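Local atomic coordinates of GTP-binding protein (Thermus thermophilus, PDB entry 2DBY), a protein that binds guanine nucleotides in its OBG-type G domain and probably acts as an ATPase that associates with the large ribosomal subunit. Residues P179-P184 with K202-V207. Numbering follows the deposited sequence.
Sequences PARTFP and KPVIYV
The carbonyl oxygen of Lys202 receives two hydrogen bonds, one direct and one from a water, and both lead to the guanidinium group of Arg181. Arg181 NE donates to Lys202 O over 3.2 Å, a bent bond with an N-H...O angle of 140°, and the oxygen sits 22° out of the guanidinium plane. The water closes a small ring beside it, accepting from Arg181 NH2 at 2.8 Å and donating to Lys202 O at the same distance. The planar group is also sandwiched. Val204 CG2 presses on one face near the rim, 3.5 Å from Arg181 CZ, while Pro179 CB, from Arg181's own loop, lies over the opposite face, also toward the rim. Val204 CG2, the branch that meets the arginine, lies anti to the carbonyl carbon. The Arg181 chain bends at chi3 (78°), which turns the guanidinium back beside the Pro179 ring. Both terminal nitrogens have partners beyond the two segments: besides the water, NH2 forms a salt bridge with Glu132 of helix 124-156, and NH1 donates a hydrogen bond to the carbonyl oxygen of Glu234 at the end of helix 222-234. Arg181 belongs to a short 3-10 segment, residues 180-182, in the loop between helices 161-175 and 187-195. The contact thus joins that loop to the start of strand 204-209, which runs parallel to strands 102-108 and 237-241 in the G-domain sheet, away from the GDP pocket. Bonds at NE, NH1 and NH2, together with packing on both faces, should fix the rotation of the guanidinium, and Glu132 probably offsets its positive charge.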
ATOM      1  N   PRO A 179       7.630  18.311  -0.777  1.00 10.80           N
ATOM      2  CA  PRO A 179       6.808  17.487   0.122  1.00 11.80           C
ATOM      3  C   PRO A 179       7.521  16.939   1.341  1.00 12.16           C
ATOM      4  O   PRO A 179       8.717  16.661   1.285  1.00 10.86           O
ATOM      5  CB  PRO A 179       6.319  16.361  -0.795  1.00 11.78           C
ATOM      6  CG  PRO A 179       7.504  16.198  -1.761  1.00 14.54           C
ATOM      7  CD  PRO A 179       8.008  17.589  -2.011  1.00 12.88           C
ATOM      8  N   ALA A 180       6.777  16.721   2.426  1.00 10.60           N
ATOM      9  CA  ALA A 180       7.386  16.198   3.635  1.00  9.14           C
ATOM     10  C   ALA A 180       8.014  14.824   3.370  1.00  9.54           C
ATOM     11  O   ALA A 180       9.016  14.475   3.987  1.00 12.71           O
ATOM     12  CB  ALA A 180       6.357  16.104   4.788  1.00  9.90           C
ATOM     13  N   ARG A 181       7.486  14.077   2.401  1.00 10.73           N
ATOM     14  CA  ARG A 181       8.015  12.736   2.166  1.00 10.65           C
ATOM     15  C   ARG A 181       9.476  12.711   1.671  1.00 13.11           C
ATOM     16  O   ARG A 181      10.147  11.682   1.830  1.00 13.54           O
ATOM     17  CB  ARG A 181       7.109  11.951   1.190  1.00 10.69           C
ATOM     18  CG  ARG A 181       7.322  12.299  -0.307  1.00  8.16           C
ATOM     19  CD  ARG A 181       6.161  11.697  -1.157  1.00 13.68           C
ATOM     20  NE  ARG A 181       4.919  12.483  -1.067  1.00 14.34           N
ATOM     21  CZ  ARG A 181       4.579  13.476  -1.887  1.00 13.02           C
ATOM     22  NH1 ARG A 181       5.362  13.840  -2.893  1.00 15.01           N
ATOM     23  NH2 ARG A 181       3.443  14.131  -1.698  1.00 14.53           N
ATOM     24  N   THR A 182       9.966  13.816   1.112  1.00 11.98           N
ATOM     25  CA  THR A 182      11.364  13.854   0.650  1.00 15.56           C
ATOM     26  C   THR A 182      12.310  14.487   1.660  1.00 18.45           C
ATOM     27  O   THR A 182      13.500  14.640   1.386  1.00 14.67           O
ATOM     28  CB  THR A 182      11.549  14.604  -0.673  1.00 15.80           C
ATOM     29  OG1 THR A 182      11.017  15.934  -0.579  1.00 13.30           O
ATOM     30  CG2 THR A 182      10.875  13.833  -1.831  1.00 14.33           C
ATOM     31  N   PHE A 183      11.790  14.884   2.811  1.00 13.77           N
ATOM     32  CA  PHE A 183      12.666  15.466   3.836  1.00 14.50           C
ATOM     33  C   PHE A 183      13.516  14.314   4.378  1.00 17.97           C
ATOM     34  O   PHE A 183      13.018  13.209   4.589  1.00 13.34           O
ATOM     35  CB  PHE A 183      11.832  16.091   4.955  1.00 13.60           C
ATOM     36  CG  PHE A 183      12.625  17.001   5.851  1.00 14.98           C
ATOM     37  CD1 PHE A 183      12.848  18.325   5.480  1.00 15.39           C
ATOM     38  CD2 PHE A 183      13.172  16.527   7.031  1.00 13.20           C
ATOM     39  CE1 PHE A 183      13.619  19.173   6.275  1.00 14.31           C
ATOM     40  CE2 PHE A 183      13.955  17.365   7.853  1.00 12.61           C
ATOM     41  CZ  PHE A 183      14.177  18.696   7.465  1.00 12.89           C
ATOM     42  N   PRO A 184      14.830  14.536   4.579  1.00 17.03           N
ATOM     43  CA  PRO A 184      15.669  13.444   5.093  1.00 19.09           C
ATOM     44  C   PRO A 184      15.174  12.891   6.413  1.00 16.42           C
ATOM     45  O   PRO A 184      14.771  13.634   7.302  1.00 17.79           O
ATOM     46  CB  PRO A 184      17.052  14.091   5.274  1.00 23.77           C
ATOM     47  CG  PRO A 184      17.055  15.241   4.335  1.00 16.42           C
ATOM     48  CD  PRO A 184      15.612  15.772   4.385  1.00 16.25           C
ATOM     49  N   LYS A 202       2.695  11.321   3.204  1.00 10.43           N
ATOM     50  CA  LYS A 202       2.196  10.018   2.748  1.00 12.14           C
ATOM     51  C   LYS A 202       2.935   9.580   1.476  1.00 12.92           C
ATOM     52  O   LYS A 202       3.205  10.394   0.577  1.00 11.92           O
ATOM     53  CB  LYS A 202       0.675  10.081   2.457  1.00 10.69           C
ATOM     54  CG  LYS A 202      -0.167  10.550   3.658  1.00 12.85           C
ATOM     55  CD  LYS A 202      -1.642  10.762   3.278  1.00 14.35           C
ATOM     56  CE  LYS A 202      -2.444  11.370   4.434  1.00 16.57           C
ATOM     57  NZ  LYS A 202      -2.700  10.395   5.539  1.00 14.79           N
ATOM     58  N   PRO A 203       3.278   8.287   1.384  1.00 10.27           N
ATOM     59  CA  PRO A 203       3.976   7.805   0.184  1.00 11.59           C
ATOM     60  C   PRO A 203       3.070   8.038  -1.013  1.00 12.61           C
ATOM     61  O   PRO A 203       1.833   7.969  -0.902  1.00 12.58           O
ATOM     62  CB  PRO A 203       4.151   6.314   0.457  1.00 14.88           C
ATOM     63  CG  PRO A 203       4.256   6.261   1.947  1.00 15.96           C
ATOM     64  CD  PRO A 203       3.224   7.241   2.422  1.00 12.40           C
ATOM     65  N   VAL A 204       3.683   8.260  -2.167  1.00  9.29           N
ATOM     66  CA  VAL A 204       2.912   8.510  -3.387  1.00 10.71           C
ATOM     67  C   VAL A 204       3.341   7.608  -4.523  1.00 13.39           C
ATOM     68  O   VAL A 204       4.546   7.303  -4.661  1.00 13.04           O
ATOM     69  CB  VAL A 204       3.100   9.970  -3.881  1.00 11.59           C
ATOM     70  CG1 VAL A 204       2.514  10.115  -5.305  1.00 15.37           C
ATOM     71  CG2 VAL A 204       2.424  10.959  -2.936  1.00 13.55           C
ATOM     72  N   ILE A 205       2.348   7.151  -5.293  1.00 11.81           N
ATOM     73  CA  ILE A 205       2.590   6.357  -6.505  1.00 10.90           C
ATOM     74  C   ILE A 205       1.996   7.170  -7.658  1.00 14.10           C
ATOM     75  O   ILE A 205       0.851   7.589  -7.582  1.00 11.95           O
ATOM     76  CB  ILE A 205       1.825   5.015  -6.472  1.00 10.79           C
ATOM     77  CG1 ILE A 205       2.287   4.154  -5.305  1.00 12.11           C
ATOM     78  CG2 ILE A 205       2.020   4.264  -7.824  1.00 11.77           C
ATOM     79  CD1 ILE A 205       1.236   3.097  -4.933  1.00 12.11           C
ATOM     80  N   TYR A 206       2.765   7.439  -8.708  1.00 11.35           N
ATOM     81  CA  TYR A 206       2.207   8.143  -9.848  1.00 12.97           C
ATOM     82  C   TYR A 206       1.798   6.993 -10.767  1.00 13.84           C
ATOM     83  O   TYR A 206       2.637   6.157 -11.107  1.00 12.71           O
ATOM     84  CB  TYR A 206       3.271   8.972 -10.561  1.00 12.08           C
ATOM     85  CG  TYR A 206       3.594  10.309  -9.924  1.00 13.70           C
ATOM     86  CD1 TYR A 206       4.762  10.980 -10.269  1.00 19.17           C
ATOM     87  CD2 TYR A 206       2.739  10.906  -9.016  1.00 17.24           C
ATOM     88  CE1 TYR A 206       5.074  12.216  -9.724  1.00 23.06           C
ATOM     89  CE2 TYR A 206       3.030  12.153  -8.456  1.00 18.18           C
ATOM     90  CZ  TYR A 206       4.210  12.800  -8.823  1.00 23.27           C
ATOM     91  OH  TYR A 206       4.518  14.034  -8.299  1.00 26.19           O
ATOM     92  N   VAL A 207       0.523   6.947 -11.150  1.00 10.63           N
ATOM     93  CA  VAL A 207       0.025   5.869 -12.011  1.00 10.93           C
ATOM     94  C   VAL A 207      -0.079   6.461 -13.412  1.00 12.58           C
ATOM     95  O   VAL A 207      -0.991   7.245 -13.699  1.00 12.24           O
ATOM     96  CB  VAL A 207      -1.380   5.395 -11.527  1.00 13.57           C
ATOM     97  CG1 VAL A 207      -1.894   4.276 -12.421  1.00 12.95           C
ATOM     98  CG2 VAL A 207      -1.294   4.908 -10.084  1.00 13.48           C
TER
HETATM   99  O   HOH W   1       1.733  12.688  -0.018  1.00 14.67           O